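Local coordinates for protein ATP-dependent 6-phosphofructokinase isozyme 2 (Escherichia coli, PDB 3UMO) that catalyses the ATP-dependent phosphorylation of fructose 6-phosphate to fructose 1,6-bisphosphate, the first committing step of glycolysis, at residues Ala55-Pro60 and Val78-Val83; Arg3-Thr8 and Glu127-Ala132; Ala174-Gly179 and Gly216-Val221; Glu123-Ile128 and Ser154-Gln159; Leu134-Ser139 and Ile161-Asp166. All coordinates share one frame; numbering follows the deposited sequence. Where two conformers were deposited one is given.

How the contacts relate
Contacts 1, 2 and 5 all belong to one parallel sheet, in which the strands run 80-84, 55-61, 4-7, 133-137, 162-166 and 183-184. Contact 1 pairs the first two and contact 5 the fourth and fifth, about 13 Å apart between centres. Contact 2 sits between them, its strand 4-7 hydrogen-bonded to both neighbours; in sequence its span encloses contact 1. Contact 4 joins helices 115-125 and 146-158 on one side of the sheet, shares Glu127 and Ile128 with contact 2, and alternates its segments with those of contact 5. Contact 3 comes last, about 24 Å from contact 1, centre to centre. Together they sample the α/β core of this PfkB-family kinase, whose magnesium and ATP lie nearest contact 5.

Contact 1: residues Ala55-Pro60 and Val78-Val83; sequences ATAIFP and VPVATV
Phe59 lays its ring against two side chains of the neighbouring parallel strand, with Thr82 over a face and Val80 at an edge. The methyl CG2 of Thr82 stands 3.8 Å from the ring centroid of Phe59, a CH-pi contact shifted toward the rim, while Val80 CG1 approaches Phe59 CE2 to 3.8 Å. With chi1 at 60°, CG of Phe59 sits between its own backbone N and carbonyl carbon, and the side chains of Phe59 and Thr82 run side by side, pointing the same way. An alanine in place of Phe59 would probably leave Thr82 CG2 and Val80 CG1 without their aromatic partner and open a gap between the strand pair and helix 63-75.

Four backbone hydrogen bonds alternate along the pair. They are shorter at its start, where Ala57 N reaches Pro79 O at 2.9 Å, and longer toward its end, where Phe59 N lies 3.3 Å from Ala81 O. Packing is looser around the partly exposed Thr56, Pro79 and Ala81: Ala81 CB is 4.2 Å from Ile58 CG1, and Thr56 OG1 rests near the Pro79 ring.

Phe59 also lies close to Ile42 of the substrate site. Strand 80-84 is the outermost of the sheet within the chain, and strand 4-7 flanks 55-61 on its other edge. Helix 63-75, the crossover of this beta-alpha-beta unit, covers Phe59, Val80 and Thr82, whereas helix 115-125 packs on Ile58, Ala81 and Val83.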
# COMPACT_ATOMS: atom_id res chain seq x y z
N ALA A 55 26.23 10.26 -28.61
CA ALA A 55 26.43 8.81 -28.60
C ALA A 55 25.39 8.15 -29.47
O ALA A 55 24.21 8.51 -29.44
CB ALA A 55 26.35 8.27 -27.17
N THR A 56 25.82 7.16 -30.26
CA THR A 56 24.92 6.44 -31.14
C THR A 56 24.37 5.20 -30.44
O THR A 56 25.13 4.34 -30.00
CB THR A 56 25.61 6.02 -32.44
OG1 THR A 56 26.05 7.20 -33.14
CG2 THR A 56 24.65 5.25 -33.34
N ALA A 57 23.04 5.12 -30.34
CA ALA A 57 22.39 3.99 -29.68
C ALA A 57 22.12 2.85 -30.65
O ALA A 57 21.37 3.00 -31.61
CB ALA A 57 21.09 4.44 -29.03
N ILE A 58 22.72 1.69 -30.39
CA ILE A 58 22.49 0.50 -31.19
C ILE A 58 21.49 -0.38 -30.44
O ILE A 58 21.68 -0.64 -29.25
CB ILE A 58 23.79 -0.30 -31.41
CG1 ILE A 58 24.88 0.59 -32.00
CG2 ILE A 58 23.54 -1.52 -32.29
CD1 ILE A 58 26.26 -0.06 -32.03
N PHE A 59 20.44 -0.82 -31.12
CA PHE A 59 19.41 -1.65 -30.49
C PHE A 59 18.48 -2.31 -31.51
O PHE A 59 18.32 -1.81 -32.63
CB PHE A 59 18.58 -0.83 -29.47
CG PHE A 59 17.87 0.35 -30.07
CD1 PHE A 59 16.57 0.23 -30.54
CD2 PHE A 59 18.50 1.59 -30.14
CE1 PHE A 59 15.90 1.33 -31.09
CE2 PHE A 59 17.85 2.69 -30.69
CZ PHE A 59 16.54 2.56 -31.16
N PRO A 60 17.86 -3.44 -31.13
CA PRO A 60 16.83 -4.05 -31.96
C PRO A 60 15.51 -3.31 -31.78
O PRO A 60 15.16 -2.92 -30.66
CB PRO A 60 16.71 -5.46 -31.40
CG PRO A 60 17.08 -5.31 -29.94
CD PRO A 60 18.13 -4.23 -29.91
N VAL A 78 19.11 12.01 -30.87
CA VAL A 78 20.03 10.94 -30.50
C VAL A 78 20.21 10.04 -31.72
O VAL A 78 19.24 9.43 -32.19
CB VAL A 78 19.48 10.11 -29.33
CG1 VAL A 78 20.40 8.94 -29.01
CG2 VAL A 78 19.27 11.00 -28.11
N PRO A 79 21.44 9.96 -32.25
CA PRO A 79 21.68 9.09 -33.41
C PRO A 79 21.48 7.63 -33.04
O PRO A 79 21.82 7.22 -31.92
CB PRO A 79 23.14 9.37 -33.76
CG PRO A 79 23.75 9.91 -32.51
CD PRO A 79 22.66 10.66 -31.82
N VAL A 80 20.93 6.85 -33.96
CA VAL A 80 20.72 5.43 -33.70
C VAL A 80 21.23 4.55 -34.83
O VAL A 80 21.52 5.01 -35.93
CB VAL A 80 19.24 5.08 -33.47
CG1 VAL A 80 18.62 5.99 -32.41
CG2 VAL A 80 18.46 5.16 -34.78
N ALA A 81 21.35 3.26 -34.53
CA ALA A 81 21.66 2.26 -35.53
C ALA A 81 20.87 1.04 -35.10
O ALA A 81 21.14 0.46 -34.05
CB ALA A 81 23.15 1.96 -35.55
N THR A 82 19.87 0.68 -35.88
CA THR A 82 18.93 -0.34 -35.43
C THR A 82 18.99 -1.61 -36.27
O THR A 82 19.48 -1.62 -37.40
CB THR A 82 17.49 0.20 -35.40
OG1 THR A 82 17.09 0.61 -36.71
CG2 THR A 82 17.37 1.39 -34.44
N VAL A 83 18.50 -2.69 -35.68
CA VAL A 83 18.28 -3.94 -36.38
C VAL A 83 16.80 -4.24 -36.24
O VAL A 83 16.24 -4.15 -35.15
CB VAL A 83 19.09 -5.08 -35.74
CG1 VAL A 83 18.61 -6.44 -36.25
CG2 VAL A 83 20.57 -4.88 -36.00

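Contact 2: residues Arg3-Thr8 and Glu127-Ala132; sequences RIYTLT and EIESGA
Tyr5 and Arg3 meet Ile128, Glu129 and Ala132 in a mixed apolar and polar side-chain contact, between the start of the central strand 4-7 and the loop that leads from helix 115-125 into strand 133-137, its neighbour in the sheet. The apolar half is Ile128 lying over one face of the Tyr5 ring. Its CG1 stands 3.7 Å from the ring centroid of Tyr5, only 11° off the normal, and the two side chains slide past each other in opposite directions. CD1 of Ile128 reaches back toward CB and CG of Tyr5, and CG2 toward CD1 and CE1. Ala132 CB adds to the ring edge at 4.3 Å from Tyr5 CE1 and also touches Arg3 O at 3.4 Å.

The polar half gathers at the phenol. Tyr5 OH donates a hydrogen bond of 3.2 Å to OE1 of Glu129, on the syn lone pair of that oxygen. The Glu129 chain bends at chi2 (-91°), which places CD; OE1 then points to the phenol. The backbone makes a type II turn from Glu129 to Ala132. A phenylalanine in place of Tyr5 would probably keep the packing on Ile128 but leave Glu129 OE1 without this donor.

The guanidinium of Arg3 places one face over the same hydroxyl, Tyr5 OH lying 2.9 Å above its plane. Arg3 NE stays 4.0 Å from Glu129 OE2, beyond a salt bridge. The hydroxyl thus meets the carboxylate on one flank and the guanidinium face on another, and the nearby cation would probably help stabilise the carboxylate.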
# COMPACT_ATOMS: atom_id res chain seq x y z
N ARG A 3 34.71 8.56 -30.58
CA ARG A 3 33.27 8.39 -30.72
C ARG A 3 32.71 7.44 -29.66
O ARG A 3 33.41 6.55 -29.17
CB ARG A 3 32.92 7.90 -32.12
CG ARG A 3 33.37 8.86 -33.23
CD ARG A 3 32.64 8.56 -34.52
NE ARG A 3 31.23 8.30 -34.25
CZ ARG A 3 30.34 7.99 -35.18
NH1 ARG A 3 30.70 7.90 -36.46
NH2 ARG A 3 29.08 7.76 -34.83
N ILE A 4 31.44 7.63 -29.32
CA ILE A 4 30.77 6.82 -28.31
C ILE A 4 29.54 6.13 -28.87
O ILE A 4 28.71 6.75 -29.55
CB ILE A 4 30.36 7.68 -27.10
CG1 ILE A 4 31.59 8.38 -26.52
CG2 ILE A 4 29.69 6.82 -26.03
CD1 ILE A 4 31.24 9.50 -25.53
N TYR A 5 29.42 4.84 -28.59
CA TYR A 5 28.26 4.05 -28.98
C TYR A 5 27.67 3.37 -27.76
O TYR A 5 28.39 3.10 -26.79
CB TYR A 5 28.66 2.99 -30.01
CG TYR A 5 29.19 3.55 -31.30
CD1 TYR A 5 30.52 3.93 -31.43
CD2 TYR A 5 28.36 3.70 -32.41
CE1 TYR A 5 31.01 4.45 -32.61
CE2 TYR A 5 28.85 4.22 -33.60
CZ TYR A 5 30.17 4.59 -33.69
OH TYR A 5 30.65 5.09 -34.88
N THR A 6 26.37 3.09 -27.79
CA THR A 6 25.78 2.27 -26.74
C THR A 6 25.04 1.09 -27.34
O THR A 6 24.61 1.12 -28.50
CB THR A 6 24.83 3.06 -25.81
OG1 THR A 6 23.59 3.31 -26.49
CG2 THR A 6 25.46 4.37 -25.34
N LEU A 7 24.89 0.04 -26.53
CA LEU A 7 24.21 -1.16 -26.98
C LEU A 7 23.14 -1.55 -25.98
O LEU A 7 23.43 -1.74 -24.79
CB LEU A 7 25.20 -2.31 -27.17
CG LEU A 7 24.57 -3.64 -27.57
CD1 LEU A 7 23.89 -3.51 -28.92
CD2 LEU A 7 25.61 -4.75 -27.58
N THR A 8 21.90 -1.67 -26.45
CA THR A 8 20.77 -2.03 -25.60
C THR A 8 20.09 -3.25 -26.18
O THR A 8 19.31 -3.14 -27.13
CB THR A 8 19.74 -0.90 -25.52
OG1 THR A 8 20.40 0.30 -25.12
CG2 THR A 8 18.65 -1.22 -24.49
N GLU A 127 31.44 -2.72 -36.65
CA GLU A 127 31.68 -1.62 -37.58
C GLU A 127 32.20 -0.39 -36.84
O GLU A 127 32.62 0.59 -37.46
CB GLU A 127 30.41 -1.27 -38.36
CG GLU A 127 30.00 -2.34 -39.35
CD GLU A 127 28.69 -2.03 -40.05
OE1 GLU A 127 28.15 -0.93 -39.82
OE2 GLU A 127 28.20 -2.89 -40.81
N ILE A 128 32.16 -0.44 -35.51
CA ILE A 128 32.71 0.63 -34.68
C ILE A 128 34.22 0.67 -34.87
O ILE A 128 34.87 -0.38 -34.94
CB ILE A 128 32.35 0.42 -33.20
CG1 ILE A 128 30.83 0.57 -33.00
CG2 ILE A 128 33.09 1.39 -32.31
CD1 ILE A 128 30.34 0.10 -31.64
N GLU A 129 34.78 1.87 -34.99
CA GLU A 129 36.22 2.01 -35.22
C GLU A 129 37.03 1.66 -33.98
O GLU A 129 36.52 1.71 -32.86
CB GLU A 129 36.55 3.44 -35.68
CG GLU A 129 36.10 4.53 -34.72
CD GLU A 129 34.70 5.04 -35.02
OE1 GLU A 129 33.75 4.24 -35.06
OE2 GLU A 129 34.57 6.27 -35.23
N SER A 130 38.29 1.30 -34.18
CA SER A 130 39.19 1.03 -33.06
C SER A 130 39.39 2.30 -32.24
O SER A 130 39.53 3.39 -32.79
CB SER A 130 40.54 0.51 -33.57
OG SER A 130 41.55 0.65 -32.59
N GLY A 131 39.39 2.15 -30.92
CA GLY A 131 39.62 3.28 -30.03
C GLY A 131 38.33 3.92 -29.55
O GLY A 131 38.32 4.62 -28.54
N ALA A 132 37.24 3.68 -30.27
CA ALA A 132 35.94 4.18 -29.85
C ALA A 132 35.42 3.43 -28.63
O ALA A 132 35.88 2.33 -28.32
CB ALA A 132 34.94 4.10 -30.99

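Contact 3: residues Ala174-Gly179 and Gly216-Val221; sequences AALAIG and GKAKRV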
# COMPACT_ATOMS: atom_id res chain seq x y z
N ALA A 174 28.85 -12.72 -17.14
CA ALA A 174 29.21 -13.19 -18.48
C ALA A 174 29.96 -12.10 -19.24
O ALA A 174 30.85 -12.39 -20.04
CB ALA A 174 27.97 -13.62 -19.25
N ALA A 175 29.58 -10.86 -18.99
CA ALA A 175 30.18 -9.72 -19.67
C ALA A 175 31.61 -9.49 -19.19
O ALA A 175 32.43 -8.92 -19.90
CB ALA A 175 29.34 -8.47 -19.46
N LEU A 176 31.89 -9.93 -17.97
CA LEU A 176 33.20 -9.75 -17.34
C LEU A 176 34.05 -11.02 -17.42
O LEU A 176 35.16 -11.06 -16.89
CB LEU A 176 33.04 -9.35 -15.88
CG LEU A 176 32.84 -7.87 -15.54
CD1 LEU A 176 31.91 -7.73 -14.36
CD2 LEU A 176 34.18 -7.22 -15.24
N ALA A 177 33.51 -12.05 -18.06
CA ALA A 177 34.21 -13.33 -18.13
C ALA A 177 35.50 -13.23 -18.94
O ALA A 177 36.48 -13.93 -18.67
CB ALA A 177 33.29 -14.41 -18.70
N ILE A 178 35.49 -12.35 -19.94
CA ILE A 178 36.62 -12.21 -20.86
C ILE A 178 37.73 -11.37 -20.25
O ILE A 178 38.90 -11.57 -20.57
CB ILE A 178 36.20 -11.54 -22.18
CG1 ILE A 178 34.75 -11.87 -22.52
CG2 ILE A 178 37.14 -11.93 -23.30
CD1 ILE A 178 33.75 -10.81 -22.11
N GLY A 179 37.36 -10.43 -19.40
CA GLY A 179 38.33 -9.55 -18.76
C GLY A 179 38.72 -8.35 -19.60
O GLY A 179 38.29 -8.22 -20.75
N GLY A 216 41.99 -8.75 -13.11
CA GLY A 216 42.12 -8.37 -14.51
C GLY A 216 40.81 -8.30 -15.26
O GLY A 216 40.79 -8.09 -16.47
N LYS A 217 39.70 -8.49 -14.54
CA LYS A 217 38.38 -8.50 -15.18
C LYS A 217 37.99 -7.12 -15.69
O LYS A 217 37.41 -7.00 -16.78
CB LYS A 217 37.32 -9.02 -14.21
CG LYS A 217 37.39 -10.53 -13.97
CD LYS A 217 36.26 -11.00 -13.06
CE LYS A 217 36.19 -12.53 -13.01
NZ LYS A 217 35.19 -13.08 -13.97
N ALA A 218 38.29 -6.09 -14.91
CA ALA A 218 37.99 -4.72 -15.32
C ALA A 218 39.15 -3.81 -14.96
O ALA A 218 39.82 -4.01 -13.95
CB ALA A 218 36.70 -4.23 -14.67
N LYS A 219 39.40 -2.81 -15.80
CA LYS A 219 40.44 -1.82 -15.52
C LYS A 219 39.99 -0.88 -14.41
O LYS A 219 40.76 -0.49 -13.54
CB LYS A 219 40.79 -1.02 -16.78
CG LYS A 219 41.46 -1.86 -17.88
CD LYS A 219 42.00 -0.96 -18.99
CE LYS A 219 42.70 -1.76 -20.09
NZ LYS A 219 41.73 -2.48 -20.96
N ARG A 220 38.71 -0.53 -14.46
CA ARG A 220 38.11 0.37 -13.49
C ARG A 220 36.78 -0.19 -13.02
O ARG A 220 35.98 -0.67 -13.83
CB ARG A 220 37.88 1.74 -14.12
CG ARG A 220 39.10 2.32 -14.83
CD ARG A 220 38.71 3.55 -15.64
NE ARG A 220 39.81 4.01 -16.49
CZ ARG A 220 40.12 3.47 -17.66
NH1 ARG A 220 39.42 2.45 -18.14
NH2 ARG A 220 41.14 3.95 -18.36
N VAL A 221 36.55 -0.13 -11.72
CA VAL A 221 35.28 -0.54 -11.14
C VAL A 221 34.74 0.64 -10.36
O VAL A 221 35.40 1.16 -9.46
CB VAL A 221 35.44 -1.75 -10.20
CG1 VAL A 221 34.12 -2.04 -9.48
CG2 VAL A 221 35.90 -2.97 -10.98
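Leu176, just past the end of helix 169-175, turns its CD2 methyl toward the loop 216-221. That methyl lies 3.8 Å from Lys217 CB and 4.0 Å from Ala218 CB, and Lys217 O is also close, 3.6 Å from Leu176 CD2. The side chains of Leu176 and Lys217 cross at about a right angle. The aliphatic part of Lys217 passes the carbonyl of Leu176, with CG 3.7 Å from Leu176 O. Because the lysine chain is bent at chi4 (-96°), its NZ comes back to 3.6 Å from the same oxygen, near it but without a hydrogen bond. Ala177 is touched lightly, its CA being the atom that nears the ammonium group.

In the opposing loop Gly216, with positive phi, ends helix 204-214 in a Schellman motif, and the chain continues toward strand 221-224. Gly179 likewise has positive phi (85°), which suits glycine, and its CA makes a C-H...O contact of 3.4 Å with Lys217 O. Here the backbones come together, the CA atoms of Gly179 and Lys217 being 3.7 Å apart. Beyond this point Asn180 and Ile181 hydrogen-bond to Gly216 and Lys217 through their backbones, and Gly179 O accepts from Gln157 NE2 of helix 146-158.

Contact 4: residues Glu123-Ile128 and Ser154-Gln159; sequences EQVLEI and SAAQKQ
Gln159 sets its CG between its own backbone N and carbonyl carbon (chi1 56°), and from CG the chain extends toward Leu126. Leu126 has CG anti to its carbonyl carbon, and the two side chains cross at about a right angle. NE2 of Gln159 donates to Leu126 O at 3.1 Å with an N-H...O angle of 159°. The oxygen lies close to the amide plane of Gln159, whereas the donor stands above the carbonyl plane of Leu126, 39° out of it.

A water completes the grip on the amide. It accepts from Gln159 NE2 at 2.7 Å and donates both to Ile128 O, at 2.7 Å, and to Gln159 O, at 3.1 Å. NE2 therefore has two acceptors, which should fix the rotation of the amide, and the water ties the turn Val125-Ile128 to Gln159, just past the end of helix 146-158.

The methyl CD2 of Leu126 lies against the amide oxygen, 3.4 Å from Gln159 OE1. Apolar contacts follow: CD1 and CD2 of Leu126 both lie 4.1 Å from Ala155 CB. Deeper in, Val125 CG1 meets Ala156 CB at 4.0 Å.

Val125 also packs on Leu134, and Ala156 on Cys163, both on the same face of the sheet. Helices 115-125 and 146-158 thus both cover this face, and their C-terminal ends meet, part of the helical layer over the parallel sheet of a ribokinase-like α/β fold.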
# COMPACT_ATOMS: atom_id res chain seq x y z
N GLU A 123 27.21 -7.50 -35.87
CA GLU A 123 27.76 -6.89 -37.09
C GLU A 123 27.84 -5.37 -36.96
O GLU A 123 28.83 -4.76 -37.37
CB GLU A 123 26.93 -7.29 -38.31
CG GLU A 123 27.49 -6.81 -39.64
CD GLU A 123 26.72 -7.34 -40.83
OE1 GLU A 123 25.52 -7.65 -40.67
OE2 GLU A 123 27.32 -7.46 -41.91
N GLN A 124 26.81 -4.77 -36.38
CA GLN A 124 26.79 -3.32 -36.16
C GLN A 124 27.93 -2.90 -35.23
O GLN A 124 28.63 -1.92 -35.49
CB GLN A 124 25.45 -2.87 -35.57
CG GLN A 124 24.31 -2.80 -36.58
CD GLN A 124 24.64 -1.91 -37.77
OE1 GLN A 124 24.52 -2.33 -38.92
NE2 GLN A 124 25.04 -0.67 -37.50
N VAL A 125 28.10 -3.65 -34.15
CA VAL A 125 29.14 -3.35 -33.16
C VAL A 125 30.54 -3.41 -33.77
O VAL A 125 31.38 -2.56 -33.48
CB VAL A 125 29.05 -4.29 -31.95
CG1 VAL A 125 30.28 -4.15 -31.07
CG2 VAL A 125 27.79 -4.00 -31.15
N LEU A 126 30.78 -4.40 -34.62
CA LEU A 126 32.11 -4.57 -35.20
C LEU A 126 32.41 -3.58 -36.34
O LEU A 126 33.50 -3.59 -36.91
CB LEU A 126 32.32 -6.02 -35.63
CG LEU A 126 32.22 -6.99 -34.45
CD1 LEU A 126 32.49 -8.43 -34.87
CD2 LEU A 126 33.15 -6.56 -33.31
N GLU A 127 31.44 -2.72 -36.65
CA GLU A 127 31.68 -1.62 -37.58
C GLU A 127 32.20 -0.39 -36.84
O GLU A 127 32.62 0.59 -37.46
CB GLU A 127 30.41 -1.27 -38.36
CG GLU A 127 30.00 -2.34 -39.35
CD GLU A 127 28.69 -2.03 -40.05
OE1 GLU A 127 28.15 -0.93 -39.82
OE2 GLU A 127 28.20 -2.89 -40.81
N ILE A 128 32.16 -0.44 -35.51
CA ILE A 128 32.71 0.63 -34.68
C ILE A 128 34.22 0.67 -34.87
O ILE A 128 34.87 -0.38 -34.94
CB ILE A 128 32.35 0.42 -33.20
CG1 ILE A 128 30.83 0.57 -33.00
CG2 ILE A 128 33.09 1.39 -32.31
CD1 ILE A 128 30.34 0.10 -31.64
N SER A 154 34.11 -10.05 -26.44
CA SER A 154 35.44 -10.51 -26.82
C SER A 154 35.76 -10.05 -28.24
O SER A 154 36.87 -9.61 -28.52
CB SER A 154 35.55 -12.03 -26.73
OG SER A 154 36.86 -12.46 -27.04
N ALA A 155 34.77 -10.15 -29.12
CA ALA A 155 34.92 -9.75 -30.52
C ALA A 155 35.23 -8.26 -30.63
O ALA A 155 36.10 -7.85 -31.39
CB ALA A 155 33.66 -10.08 -31.30
N ALA A 156 34.50 -7.46 -29.86
CA ALA A 156 34.67 -6.01 -29.89
C ALA A 156 36.05 -5.60 -29.39
O ALA A 156 36.72 -4.76 -30.00
CB ALA A 156 33.57 -5.33 -29.08
N GLN A 157 36.48 -6.20 -28.28
CA GLN A 157 37.77 -5.85 -27.68
C GLN A 157 38.98 -6.21 -28.56
O GLN A 157 39.97 -5.48 -28.58
CB GLN A 157 37.90 -6.46 -26.28
CG GLN A 157 36.94 -5.83 -25.28
CD GLN A 157 37.22 -6.23 -23.84
OE1 GLN A 157 37.06 -5.43 -22.92
NE2 GLN A 157 37.63 -7.48 -23.64
N LYS A 158 38.90 -7.32 -29.28
CA LYS A 158 40.00 -7.76 -30.14
C LYS A 158 40.42 -6.71 -31.16
O LYS A 158 41.57 -6.71 -31.62
CB LYS A 158 39.63 -9.05 -30.87
CG LYS A 158 39.60 -10.28 -29.98
CD LYS A 158 39.22 -11.50 -30.77
CE LYS A 158 38.87 -12.67 -29.86
NZ LYS A 158 38.07 -13.70 -30.58
N GLN A 159 39.50 -5.83 -31.51
CA GLN A 159 39.79 -4.82 -32.53
C GLN A 159 39.76 -3.40 -31.97
O GLN A 159 39.44 -2.45 -32.69
CB GLN A 159 38.80 -4.94 -33.68
CG GLN A 159 37.37 -4.84 -33.24
CD GLN A 159 36.42 -5.02 -34.38
OE1 GLN A 159 36.18 -6.14 -34.83
NE2 GLN A 159 35.88 -3.92 -34.89
O HOH W 1 37.25 -1.63 -34.66

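Contact 5: residues Leu134-Ser139 and Ile161-Asp166; sequences LVISGS and IRCIVD
The carboxylate of Asp166 is the flat side-chain group that links to the other strand, and it does so through a water lying to the same side of its plane as Ser137. Ser137 OG donates to this water at 2.6 Å, and the water donates onward to Asp166 OD1 at 2.7 Å. Both side chains project from the same face of the sheet, where one water can join them, and Ser137 OG also approaches Asp166 CB. The Asp166 side chain has its nearest atom about 4 Å from a bound magnesium ion and touches Lys185 of the ATP site.

These strands are the two ends of a beta-alpha-beta unit whose crossover is helix 146-158. Five backbone hydrogen bonds join them in parallel register, from Leu134 N to Arg162 O (2.8 Å) through to Gly138 N and Asp166 O (3.0 Å).

On the face turned to that helix, Ile136 CD1 reaches Cys163 CB at 4.1 Å, and Leu134 CB meets Ile161 CG2 at 3.7 Å. On the face of Ser137 and Asp166, Val135 CG2 lies 4.1 Å from Ile164 CB beneath helix 254-267. Just past the strand, Ser139 belongs to the substrate site.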
# COMPACT_ATOMS: atom_id res chain seq x y z
N LEU A 134 32.25 1.67 -26.50
CA LEU A 134 30.95 1.02 -26.56
C LEU A 134 30.43 0.76 -25.15
O LEU A 134 31.06 0.07 -24.35
CB LEU A 134 31.04 -0.31 -27.31
CG LEU A 134 29.72 -1.09 -27.29
CD1 LEU A 134 28.66 -0.31 -28.06
CD2 LEU A 134 29.91 -2.49 -27.87
N VAL A 135 29.26 1.32 -24.85
CA VAL A 135 28.63 1.08 -23.56
C VAL A 135 27.53 0.04 -23.70
O VAL A 135 26.50 0.29 -24.33
CB VAL A 135 28.01 2.37 -22.97
CG1 VAL A 135 27.43 2.09 -21.58
CG2 VAL A 135 29.05 3.48 -22.91
N ILE A 136 27.75 -1.13 -23.10
CA ILE A 136 26.74 -2.19 -23.09
C ILE A 136 25.98 -2.09 -21.78
O ILE A 136 26.52 -2.38 -20.71
CB ILE A 136 27.40 -3.58 -23.23
CG1 ILE A 136 28.32 -3.62 -24.44
CG2 ILE A 136 26.33 -4.66 -23.34
CD1 ILE A 136 29.76 -3.87 -24.10
N SER A 137 24.72 -1.66 -21.85
CA SER A 137 23.96 -1.38 -20.64
C SER A 137 22.52 -1.90 -20.71
O SER A 137 21.82 -1.70 -21.70
CB SER A 137 23.94 0.13 -20.35
OG SER A 137 23.05 0.41 -19.28
N GLY A 138 22.09 -2.58 -19.65
CA GLY A 138 20.72 -3.02 -19.55
C GLY A 138 20.63 -4.52 -19.37
O GLY A 138 21.65 -5.22 -19.34
N SER A 139 19.40 -5.01 -19.27
CA SER A 139 19.15 -6.43 -19.07
C SER A 139 19.40 -7.27 -20.32
O SER A 139 19.56 -6.73 -21.42
CB SER A 139 17.70 -6.65 -18.61
OG SER A 139 16.78 -6.19 -19.58
N ILE A 161 37.95 -1.82 -29.64
CA ILE A 161 36.76 -1.16 -29.09
C ILE A 161 36.80 -1.21 -27.57
O ILE A 161 36.95 -2.28 -26.98
CB ILE A 161 35.46 -1.80 -29.60
CG1 ILE A 161 35.38 -1.70 -31.12
CG2 ILE A 161 34.25 -1.11 -28.95
CD1 ILE A 161 34.26 -2.51 -31.73
N ARG A 162 36.70 -0.04 -26.94
CA ARG A 162 36.79 0.05 -25.49
C ARG A 162 35.40 -0.16 -24.88
O ARG A 162 34.48 0.61 -25.14
CB ARG A 162 37.39 1.40 -25.07
CG ARG A 162 38.80 1.64 -25.63
CD ARG A 162 39.24 3.08 -25.44
NE ARG A 162 39.65 3.38 -24.07
CZ ARG A 162 39.86 4.60 -23.59
NH1 ARG A 162 39.69 5.66 -24.38
NH2 ARG A 162 40.23 4.77 -22.33
N CYS A 163 35.25 -1.21 -24.07
CA CYS A 163 33.93 -1.59 -23.58
C CYS A 163 33.64 -1.18 -22.14
O CYS A 163 34.46 -1.38 -21.24
CB CYS A 163 33.73 -3.10 -23.75
SG CYS A 163 33.73 -3.64 -25.47
N ILE A 164 32.46 -0.60 -21.95
CA ILE A 164 31.96 -0.24 -20.63
C ILE A 164 30.70 -1.06 -20.40
O ILE A 164 29.86 -1.18 -21.30
CB ILE A 164 31.64 1.27 -20.57
CG1 ILE A 164 32.93 2.08 -20.73
CG2 ILE A 164 30.92 1.63 -19.28
CD1 ILE A 164 32.70 3.59 -20.82
N VAL A 165 30.58 -1.65 -19.22
CA VAL A 165 29.47 -2.56 -18.95
C VAL A 165 28.65 -2.13 -17.74
O VAL A 165 29.20 -1.82 -16.68
CB VAL A 165 29.97 -4.00 -18.73
CG1 VAL A 165 28.81 -4.94 -18.39
CG2 VAL A 165 30.73 -4.51 -19.95
N ASP A 166 27.33 -2.09 -17.90
CA ASP A 166 26.42 -1.87 -16.78
C ASP A 166 25.26 -2.85 -16.92
O ASP A 166 24.40 -2.68 -17.78
CB ASP A 166 25.91 -0.42 -16.77
CG ASP A 166 25.01 -0.12 -15.59
OD1 ASP A 166 24.56 1.04 -15.49
OD2 ASP A 166 24.74 -1.03 -14.77
O HOH W 2 23.82 2.41 -17.73